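Local atomic coordinates of dihydropteroate synthase (Clostridioides difficile, PDB entry 6PZ2), a protein that probably joins a pterin pyrophosphate to para-aminobenzoate to make dihydropteroate, a step of bacterial folate synthesis and the target of the sulfonamides. Residues I51-G56 / M110-W115; S91-K96 / I245-D250; K184-N189 / K213-K218. One frame throughout, in Å; residues are numbered along the deposited sequence.

Interaction 1: residues I51-G56 / M110-W115; sequences IIDLGG and MVNDVW. With PT1 (pteroic acid), chain K.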
# COMPACT_ATOMS: atom_id res chain seq x y z
N ILE A 51 -19.42 6.47 1.65
CA ILE A 51 -20.62 6.02 0.97
C ILE A 51 -20.69 4.51 1.20
O ILE A 51 -19.63 3.90 1.34
CB ILE A 51 -20.62 6.37 -0.53
CG1 ILE A 51 -21.90 5.89 -1.24
CG2 ILE A 51 -19.40 5.80 -1.24
CD1 ILE A 51 -22.20 6.62 -2.51
N ILE A 52 -21.90 3.96 1.25
CA ILE A 52 -22.11 2.52 1.45
C ILE A 52 -22.73 1.94 0.17
O ILE A 52 -23.77 2.43 -0.27
CB ILE A 52 -23.08 2.25 2.62
CG1 ILE A 52 -22.72 2.99 3.91
CG2 ILE A 52 -23.26 0.75 2.81
CD1 ILE A 52 -21.61 2.37 4.70
N ASP A 53 -22.17 0.85 -0.33
CA ASP A 53 -22.60 0.20 -1.54
C ASP A 53 -23.38 -1.04 -1.12
O ASP A 53 -22.79 -2.05 -0.73
CB ASP A 53 -21.45 -0.22 -2.45
CG ASP A 53 -21.82 -0.68 -3.85
OD1 ASP A 53 -22.64 0.02 -4.51
OD2 ASP A 53 -21.28 -1.71 -4.31
N LEU A 54 -24.68 -0.95 -1.32
CA LEU A 54 -25.59 -1.96 -0.82
C LEU A 54 -26.00 -2.87 -1.98
O LEU A 54 -26.46 -2.38 -2.99
CB LEU A 54 -26.80 -1.20 -0.26
CG LEU A 54 -28.00 -2.05 0.10
CD1 LEU A 54 -27.64 -3.03 1.20
CD2 LEU A 54 -29.14 -1.13 0.52
N GLY A 55 -25.91 -4.17 -1.83
CA GLY A 55 -26.29 -5.06 -2.93
C GLY A 55 -27.14 -6.22 -2.44
O GLY A 55 -26.86 -6.79 -1.39
N GLY A 56 -28.16 -6.57 -3.20
CA GLY A 56 -29.03 -7.66 -2.81
C GLY A 56 -28.84 -8.86 -3.72
O GLY A 56 -29.48 -9.89 -3.54
N MET A 110 -26.55 7.00 -5.65
CA MET A 110 -25.77 6.59 -6.81
C MET A 110 -26.21 5.18 -7.21
O MET A 110 -26.55 4.39 -6.36
CB MET A 110 -24.28 6.53 -6.44
CG MET A 110 -23.40 5.74 -7.41
SD MET A 110 -21.62 5.70 -6.96
CE MET A 110 -21.13 7.36 -7.42
N VAL A 111 -26.26 4.89 -8.50
CA VAL A 111 -26.45 3.55 -8.96
C VAL A 111 -25.06 3.05 -9.37
O VAL A 111 -24.39 3.64 -10.19
CB VAL A 111 -27.45 3.49 -10.14
CG1 VAL A 111 -27.54 2.09 -10.72
CG2 VAL A 111 -28.83 3.99 -9.74
N ASN A 112 -24.68 1.93 -8.80
CA ASN A 112 -23.49 1.26 -9.13
C ASN A 112 -23.83 0.11 -10.09
O ASN A 112 -24.16 -0.98 -9.64
CB ASN A 112 -22.82 0.76 -7.85
CG ASN A 112 -21.52 0.02 -8.12
OD1 ASN A 112 -20.93 0.25 -9.17
ND2 ASN A 112 -21.10 -0.86 -7.21
N ASP A 113 -23.64 0.32 -11.38
CA ASP A 113 -24.06 -0.68 -12.37
C ASP A 113 -22.86 -1.48 -12.89
O ASP A 113 -22.11 -0.98 -13.71
CB ASP A 113 -24.72 0.01 -13.56
CG ASP A 113 -25.34 -0.95 -14.57
OD1 ASP A 113 -25.08 -2.17 -14.48
OD2 ASP A 113 -26.11 -0.46 -15.41
N VAL A 114 -22.76 -2.75 -12.52
CA VAL A 114 -21.64 -3.59 -12.92
C VAL A 114 -21.79 -4.09 -14.36
O VAL A 114 -20.96 -4.89 -14.78
CB VAL A 114 -21.42 -4.80 -12.00
CG1 VAL A 114 -21.14 -4.37 -10.56
CG2 VAL A 114 -22.58 -5.79 -12.06
N TRP A 115 -22.79 -3.63 -15.09
CA TRP A 115 -22.84 -3.85 -16.55
C TRP A 115 -22.80 -2.53 -17.32
O TRP A 115 -22.90 -2.50 -18.54
CB TRP A 115 -24.08 -4.68 -16.91
CG TRP A 115 -23.79 -6.13 -16.75
CD1 TRP A 115 -24.18 -6.97 -15.75
CD2 TRP A 115 -22.97 -6.90 -17.63
NE1 TRP A 115 -23.67 -8.23 -15.96
CE2 TRP A 115 -22.91 -8.21 -17.10
CE3 TRP A 115 -22.28 -6.60 -18.81
CZ2 TRP A 115 -22.18 -9.22 -17.71
CZ3 TRP A 115 -21.59 -7.62 -19.43
CH2 TRP A 115 -21.54 -8.90 -18.89
C2 PT1 K . -16.23 -3.45 -8.61
C3 PT1 K . -17.16 -4.41 -8.03
C5 PT1 K . -18.51 -3.88 -7.84
N6 PT1 K . -16.86 -5.68 -7.66
C7 PT1 K . -17.88 -1.81 -8.76
N9 PT1 K . -18.79 -2.64 -8.23
C10 PT1 K . -17.82 -6.47 -7.15
N11 PT1 K . -18.20 -0.55 -9.11
C12 PT1 K . -19.13 -5.99 -7.01
C21 PT1 K . -12.91 -12.43 -8.18
O22 PT1 K . -12.24 -12.54 -9.22
O1 PT1 K . -14.95 -3.79 -8.84
N4 PT1 K . -16.61 -2.22 -8.97
N8 PT1 K . -19.44 -4.71 -7.31
C13 PT1 K . -17.48 -7.90 -6.78
N14 PT1 K . -17.03 -8.59 -7.99
C15 PT1 K . -16.08 -9.55 -7.99
C16 PT1 K . -15.65 -10.18 -6.82
C17 PT1 K . -15.48 -9.87 -9.20
C18 PT1 K . -14.65 -11.14 -6.89
C19 PT1 K . -14.47 -10.82 -9.27
C20 PT1 K . -14.05 -11.45 -8.11
O23 PT1 K . -12.59 -13.08 -7.18
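Ile51 meets Met110 at the first residues of strands 51-55 and 110-113. Its CD1 lies 4.4 Å from Met110 CB, a loose apolar touch. The two strands are not neighbours in the parallel sheet, since strand 90-93 runs between them. They therefore meet through side chains that point into the barrel, not through backbone bonds. Two residues further on, Asp53 carries the polar half of the contact. Its CG is anti to the backbone N (chi1 -169°), which carries the carboxylate across to Asn112. The two side chains cross at about a right angle, with carboxylate and amide planes 52° apart. Asn112 ND2 donates to Asp53 OD2 at 3.0 Å, on the syn side but well out of the carboxylate plane. A second bond, to OD1, is weak. Asp53 has further partners: Ser91 OG binds OD1, and Arg247 NE forms a salt bridge with OD2.

Asn112 turns its amide to the pterin end of pteroic acid. Its OD1 accepts from ligand N11 at 2.8 Å, nearly straight at 165°. Its ND2 donates to ligand N9 at 3.1 Å. Asp53 is thus a second-shell residue to Asn112. By accepting from ND2 it helps fix which end of the amide is N and which is O, and so sets the donor and acceptor pattern that reads the pterin edge.

Interaction 2: residues S91-K96 / I245-D250; sequences SIDTYK and IVRVHD. With PT1 (pteroic acid), chain K; SO4 (sulfate ion), chain B.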
# COMPACT_ATOMS: atom_id res chain seq x y z
N SER A 91 -25.18 3.84 -2.20
CA SER A 91 -25.03 3.47 -3.57
C SER A 91 -25.79 2.16 -3.74
O SER A 91 -25.64 1.31 -2.88
CB SER A 91 -23.55 3.28 -3.85
OG SER A 91 -23.36 2.58 -5.05
N ILE A 92 -26.52 1.95 -4.83
CA ILE A 92 -27.21 0.68 -4.95
C ILE A 92 -26.49 -0.13 -6.02
O ILE A 92 -26.39 0.26 -7.16
CB ILE A 92 -28.72 0.84 -5.24
CG1 ILE A 92 -29.42 -0.50 -5.45
CG2 ILE A 92 -28.94 1.70 -6.47
CD1 ILE A 92 -29.68 -1.29 -4.20
N ASP A 93 -25.98 -1.27 -5.61
CA ASP A 93 -25.22 -2.10 -6.49
C ASP A 93 -26.24 -2.96 -7.24
O ASP A 93 -26.58 -4.02 -6.78
CB ASP A 93 -24.25 -2.99 -5.70
CG ASP A 93 -23.28 -3.82 -6.53
OD1 ASP A 93 -23.65 -4.32 -7.64
OD2 ASP A 93 -22.15 -3.98 -6.05
N THR A 94 -26.72 -2.49 -8.36
CA THR A 94 -27.66 -3.30 -9.15
C THR A 94 -27.45 -2.96 -10.63
O THR A 94 -27.15 -1.81 -10.94
CB THR A 94 -29.12 -3.00 -8.78
OG1 THR A 94 -29.96 -3.92 -9.47
CG2 THR A 94 -29.56 -1.60 -9.15
N TYR A 95 -27.65 -3.94 -11.52
CA TYR A 95 -27.72 -3.65 -12.93
C TYR A 95 -29.17 -3.65 -13.42
O TYR A 95 -29.40 -3.54 -14.63
CB TYR A 95 -26.94 -4.69 -13.74
CG TYR A 95 -27.28 -6.12 -13.46
CD1 TYR A 95 -28.25 -6.79 -14.19
CD2 TYR A 95 -26.58 -6.83 -12.50
CE1 TYR A 95 -28.51 -8.14 -13.98
CE2 TYR A 95 -26.85 -8.16 -12.25
CZ TYR A 95 -27.83 -8.81 -12.98
OH TYR A 95 -28.09 -10.13 -12.70
N LYS A 96 -30.14 -3.77 -12.51
CA LYS A 96 -31.55 -3.78 -12.92
C LYS A 96 -32.19 -2.41 -12.68
O LYS A 96 -32.17 -1.87 -11.59
CB LYS A 96 -32.30 -4.89 -12.19
CG LYS A 96 -31.63 -6.26 -12.31
CD LYS A 96 -32.44 -7.36 -11.70
CE LYS A 96 -31.69 -8.68 -11.63
NZ LYS A 96 -30.58 -8.66 -10.64
N ILE A 245 -12.21 6.89 -5.82
CA ILE A 245 -13.03 6.17 -4.89
C ILE A 245 -12.57 4.72 -4.92
O ILE A 245 -12.48 4.18 -6.04
CB ILE A 245 -14.53 6.23 -5.27
CG1 ILE A 245 -15.03 7.65 -5.52
CG2 ILE A 245 -15.36 5.49 -4.23
CD1 ILE A 245 -16.47 7.76 -5.97
N VAL A 246 -12.38 4.11 -3.76
CA VAL A 246 -12.08 2.69 -3.69
C VAL A 246 -13.23 1.99 -2.98
O VAL A 246 -13.71 2.45 -1.95
CB VAL A 246 -10.73 2.38 -3.00
CG1 VAL A 246 -9.57 2.83 -3.88
CG2 VAL A 246 -10.61 2.99 -1.61
N ARG A 247 -13.63 0.85 -3.54
CA ARG A 247 -14.71 0.06 -2.97
C ARG A 247 -14.04 -1.09 -2.20
O ARG A 247 -13.49 -1.96 -2.85
CB ARG A 247 -15.59 -0.50 -4.10
CG ARG A 247 -16.76 -1.38 -3.68
CD ARG A 247 -17.59 -1.89 -4.86
NE ARG A 247 -18.67 -2.81 -4.52
CZ ARG A 247 -18.54 -4.10 -4.24
NH1 ARG A 247 -17.36 -4.70 -4.32
NH2 ARG A 247 -19.60 -4.79 -3.86
N VAL A 248 -14.21 -1.16 -0.88
CA VAL A 248 -13.44 -2.03 -0.01
C VAL A 248 -14.32 -2.69 1.05
O VAL A 248 -15.32 -2.10 1.48
CB VAL A 248 -12.29 -1.28 0.67
CG1 VAL A 248 -11.26 -0.84 -0.36
CG2 VAL A 248 -12.81 -0.10 1.49
N HIS A 249 -13.93 -3.90 1.47
CA HIS A 249 -14.49 -4.50 2.68
C HIS A 249 -13.92 -3.91 3.97
O HIS A 249 -14.60 -3.93 4.98
CB HIS A 249 -14.19 -6.00 2.70
CG HIS A 249 -14.78 -6.67 1.52
ND1 HIS A 249 -14.04 -6.86 0.36
CD2 HIS A 249 -16.00 -7.21 1.32
CE1 HIS A 249 -14.81 -7.48 -0.51
NE2 HIS A 249 -16.03 -7.70 0.04
N ASP A 250 -12.67 -3.48 4.00
CA ASP A 250 -12.01 -3.13 5.23
C ASP A 250 -11.78 -1.62 5.18
O ASP A 250 -10.82 -1.10 4.60
CB ASP A 250 -10.69 -3.88 5.42
CG ASP A 250 -10.83 -5.39 5.40
OD1 ASP A 250 -10.60 -6.02 4.35
OD2 ASP A 250 -11.20 -5.92 6.44
C2 PT1 K . -16.23 -3.45 -8.61
C3 PT1 K . -17.16 -4.41 -8.03
C5 PT1 K . -18.51 -3.88 -7.84
N6 PT1 K . -16.86 -5.68 -7.66
C7 PT1 K . -17.88 -1.81 -8.76
N9 PT1 K . -18.79 -2.64 -8.23
C10 PT1 K . -17.82 -6.47 -7.15
N11 PT1 K . -18.20 -0.55 -9.11
C12 PT1 K . -19.13 -5.99 -7.01
C21 PT1 K . -12.91 -12.43 -8.18
O22 PT1 K . -12.24 -12.54 -9.22
O1 PT1 K . -14.95 -3.79 -8.84
N4 PT1 K . -16.61 -2.22 -8.97
N8 PT1 K . -19.44 -4.71 -7.31
C13 PT1 K . -17.48 -7.90 -6.78
N14 PT1 K . -17.03 -8.59 -7.99
C15 PT1 K . -16.08 -9.55 -7.99
C16 PT1 K . -15.65 -10.18 -6.82
C17 PT1 K . -15.48 -9.87 -9.20
C18 PT1 K . -14.65 -11.14 -6.89
C19 PT1 K . -14.47 -10.82 -9.27
C20 PT1 K . -14.05 -11.45 -8.11
O23 PT1 K . -12.59 -13.08 -7.18
S SO4 B . -17.79 -8.30 -3.09
O1 SO4 B . -17.70 -9.54 -3.90
O2 SO4 B . -18.90 -7.46 -3.59
O3 SO4 B . -16.51 -7.55 -3.20
O4 SO4 B . -18.03 -8.65 -1.68
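Asp93 and Arg247 reach toward each other across the middle of the barrel and close on the pterin of pteroic acid. Asp93 OD2 lies 3.5 Å from Arg247 NH2, a long salt bridge without a hydrogen bond. The side chains cross at about a right angle, and the carboxylate plane stands 78° from the guanidinium plane.

The tight part is the packing on the ligand. The extended chain of Arg247 carries the guanidinium across, and the turn at chi4 (-78°) lays it flat on the pterin. Ligand N8 sits over the centre of one guanidinium face, 3.3 Å from Arg247 CZ, with the two planes nearly parallel. Asp93 OD2 approaches the same N8 at 3.1 Å.

The guanidinium edge faces a sulfate, probably from the crystallisation liquor. Arg247 NH2 donates to sulfate O2 at 2.8 Å, and NH1 donates to O3 at 3.2 Å. His249 NE2 gives its hydrogen to sulfate O4, which lies at the ring edge, 2.8 Å away. Arg60 also binds this anion. The site is consistent with the place of a substrate phosphate group.

The direct contact between the segments is itself slight. The little surface buried falls on Asp93 and Arg247 alone, and the partly exposed His249 lies on the sulfate side.

Strand 90-93 is flanked by strands 51-55 and 110-113, with helix 97-105 packed on Ile92. Strand 245-248 lies beside strand 13-19, whose Met15 and Ile17 touch Arg247, and it leads into helix 251-265.

Interaction 3: residues K184-N189 / K213-K218; sequences KDFEQN and KSVIGK. With PT1 (pteroic acid), chain K.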
# COMPACT_ATOMS: atom_id res chain seq x y z
N LYS A 184 -12.05 -10.62 -17.48
CA LYS A 184 -10.62 -10.41 -17.46
C LYS A 184 -9.98 -11.53 -16.66
O LYS A 184 -10.38 -11.79 -15.55
CB LYS A 184 -10.23 -9.07 -16.83
CG LYS A 184 -10.80 -7.85 -17.54
CD LYS A 184 -10.61 -6.57 -16.72
CE LYS A 184 -11.34 -5.38 -17.28
NZ LYS A 184 -12.79 -5.44 -16.98
N ASP A 185 -8.94 -12.14 -17.22
CA ASP A 185 -8.13 -13.10 -16.46
C ASP A 185 -7.01 -12.37 -15.70
O ASP A 185 -6.90 -11.13 -15.72
CB ASP A 185 -7.55 -14.19 -17.37
CG ASP A 185 -6.59 -13.69 -18.43
OD1 ASP A 185 -6.01 -12.57 -18.31
OD2 ASP A 185 -6.45 -14.45 -19.39
N PHE A 186 -6.20 -13.17 -15.04
CA PHE A 186 -5.16 -12.70 -14.13
C PHE A 186 -4.29 -11.65 -14.81
O PHE A 186 -4.16 -10.51 -14.34
CB PHE A 186 -4.32 -13.85 -13.59
CG PHE A 186 -3.17 -13.37 -12.75
CD1 PHE A 186 -3.40 -12.81 -11.50
CD2 PHE A 186 -1.88 -13.36 -13.25
CE1 PHE A 186 -2.36 -12.30 -10.74
CE2 PHE A 186 -0.83 -12.88 -12.48
CZ PHE A 186 -1.08 -12.34 -11.24
N GLU A 187 -3.78 -12.02 -15.97
CA GLU A 187 -2.82 -11.18 -16.66
C GLU A 187 -3.48 -9.87 -17.11
O GLU A 187 -2.83 -8.83 -17.19
CB GLU A 187 -2.22 -11.96 -17.83
CG GLU A 187 -1.02 -12.77 -17.39
CD GLU A 187 -0.71 -14.03 -18.19
OE1 GLU A 187 -1.40 -14.27 -19.21
OE2 GLU A 187 0.22 -14.75 -17.78
N GLN A 188 -4.74 -9.97 -17.50
CA GLN A 188 -5.43 -8.80 -18.00
C GLN A 188 -5.73 -7.87 -16.81
O GLN A 188 -5.64 -6.66 -16.94
CB GLN A 188 -6.71 -9.20 -18.73
CG GLN A 188 -6.44 -9.98 -20.01
CD GLN A 188 -7.62 -10.76 -20.53
OE1 GLN A 188 -8.49 -11.21 -19.79
NE2 GLN A 188 -7.66 -10.95 -21.84
N ASN A 189 -6.09 -8.48 -15.68
CA ASN A 189 -6.36 -7.68 -14.48
C ASN A 189 -5.10 -6.92 -14.06
O ASN A 189 -5.16 -5.70 -13.75
CB ASN A 189 -6.86 -8.57 -13.35
CG ASN A 189 -8.31 -8.97 -13.51
OD1 ASN A 189 -9.13 -8.12 -13.85
ND2 ASN A 189 -8.62 -10.24 -13.30
N LYS A 213 -10.30 -9.94 -4.15
CA LYS A 213 -10.58 -10.65 -5.39
C LYS A 213 -9.47 -11.67 -5.68
O LYS A 213 -8.38 -11.64 -5.11
CB LYS A 213 -10.73 -9.66 -6.54
CG LYS A 213 -11.97 -8.79 -6.40
CD LYS A 213 -12.36 -8.03 -7.62
CE LYS A 213 -13.47 -7.05 -7.30
NZ LYS A 213 -13.80 -6.24 -8.49
N SER A 214 -9.80 -12.57 -6.59
CA SER A 214 -8.95 -13.69 -6.97
C SER A 214 -7.68 -13.19 -7.66
O SER A 214 -6.69 -13.89 -7.69
CB SER A 214 -9.70 -14.63 -7.88
OG SER A 214 -9.86 -14.00 -9.14
N VAL A 215 -7.69 -12.00 -8.25
CA VAL A 215 -6.45 -11.46 -8.82
C VAL A 215 -5.39 -11.25 -7.72
O VAL A 215 -4.19 -11.43 -7.95
CB VAL A 215 -6.66 -10.14 -9.58
CG1 VAL A 215 -7.20 -9.02 -8.70
CG2 VAL A 215 -5.36 -9.69 -10.24
N ILE A 216 -5.82 -10.88 -6.52
CA ILE A 216 -4.92 -10.76 -5.40
C ILE A 216 -4.59 -12.15 -4.87
O ILE A 216 -3.43 -12.46 -4.60
CB ILE A 216 -5.55 -9.87 -4.32
CG1 ILE A 216 -5.82 -8.48 -4.89
CG2 ILE A 216 -4.64 -9.86 -3.12
CD1 ILE A 216 -6.51 -7.57 -3.91
N GLY A 217 -5.58 -13.01 -4.80
CA GLY A 217 -5.40 -14.38 -4.29
C GLY A 217 -4.40 -15.20 -5.09
O GLY A 217 -3.79 -16.15 -4.59
N LYS A 218 -4.25 -14.87 -6.35
CA LYS A 218 -3.32 -15.61 -7.15
C LYS A 218 -1.89 -15.21 -6.76
O LYS A 218 -1.00 -16.01 -6.93
CB LYS A 218 -3.55 -15.35 -8.64
CG LYS A 218 -3.10 -16.48 -9.56
CD LYS A 218 -3.97 -16.63 -10.80
CE LYS A 218 -5.47 -16.67 -10.53
NZ LYS A 218 -6.22 -17.15 -11.72
C2 PT1 K . -16.23 -3.45 -8.61
C3 PT1 K . -17.16 -4.41 -8.03
C5 PT1 K . -18.51 -3.88 -7.84
N6 PT1 K . -16.86 -5.68 -7.66
C7 PT1 K . -17.88 -1.81 -8.76
N9 PT1 K . -18.79 -2.64 -8.23
C10 PT1 K . -17.82 -6.47 -7.15
N11 PT1 K . -18.20 -0.55 -9.11
C12 PT1 K . -19.13 -5.99 -7.01
C21 PT1 K . -12.91 -12.43 -8.18
O22 PT1 K . -12.24 -12.54 -9.22
O1 PT1 K . -14.95 -3.79 -8.84
N4 PT1 K . -16.61 -2.22 -8.97
N8 PT1 K . -19.44 -4.71 -7.31
C13 PT1 K . -17.48 -7.90 -6.78
N14 PT1 K . -17.03 -8.59 -7.99
C15 PT1 K . -16.08 -9.55 -7.99
C16 PT1 K . -15.65 -10.18 -6.82
C17 PT1 K . -15.48 -9.87 -9.20
C18 PT1 K . -14.65 -11.14 -6.89
C19 PT1 K . -14.47 -10.82 -9.27
C20 PT1 K . -14.05 -11.45 -8.11
O23 PT1 K . -12.59 -13.08 -7.18
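Phe186 and Val215 bring together the first turns of two helices on the rim of the TIM barrel, 186-195 and 214-217. Phe186 is the main wedge. A chi1 of 175° swings its ring away from its own backbone N and toward the other helix. Lys218 CG lies over one ring face, displaced toward the rim, and the two side chains cross obliquely. Lys218 CB comes within 3.8 Å of Phe186 CD1. Further out, the bends in the lysine chain at chi2 and chi3 keep CD close to the ring too. The edge of the ring meets backbone instead: Val215 O lies in its plane, 3.4 Å from Phe186 CE1. This carbonyl is buried with no hydrogen-bond partner in the model.

Val215 CG2 packs against both Phe186 CD1 and Asn189 CB, 3.6 Å from the latter. Asn189 OD1 accepts from Gly181 N. The start of helix 186-195 is closed by a capping box between Asp185 and Gln188. Ile216 faces the other way and packs on Met260 of the second subunit.

The start of helix 214-217 also holds the benzoate end of pteroic acid. Ser214 N donates to ligand O23 at 2.9 Å, and Ser214 OG donates to ligand O22 at 2.8 Å. The carboxylate thus sits at the helix N-terminus, where the dipole probably helps to hold it. The extended Lys213 chain runs over one face of the benzoate ring, its CD near the ring centre. Its NZ bonds to Val180 O and Gly209 O, and donates to ligand O1 at 2.7 Å and ligand N6 at 3.2 Å.

All three interactions lie in one TIM barrel and touch the same pteroic acid. Interactions 1 and 2 share the parallel sheet, their centres about 4 Å apart. Strand 90-93 of interaction 2 fits between the two strands of interaction 1, and their segments alternate along the chain. Interaction 3 sits on the rim, its centre about 22 Å from that of interaction 1 and about 19 Å from that of interaction 2. It follows interaction 1 in sequence, between the two segments of interaction 2. The ligand bridges them: the barrel strands hold its pterin, with Lys213 of interaction 3 reaching back to it, and Ser214 takes its carboxylate. Distant parts of the chain thus form one pocket.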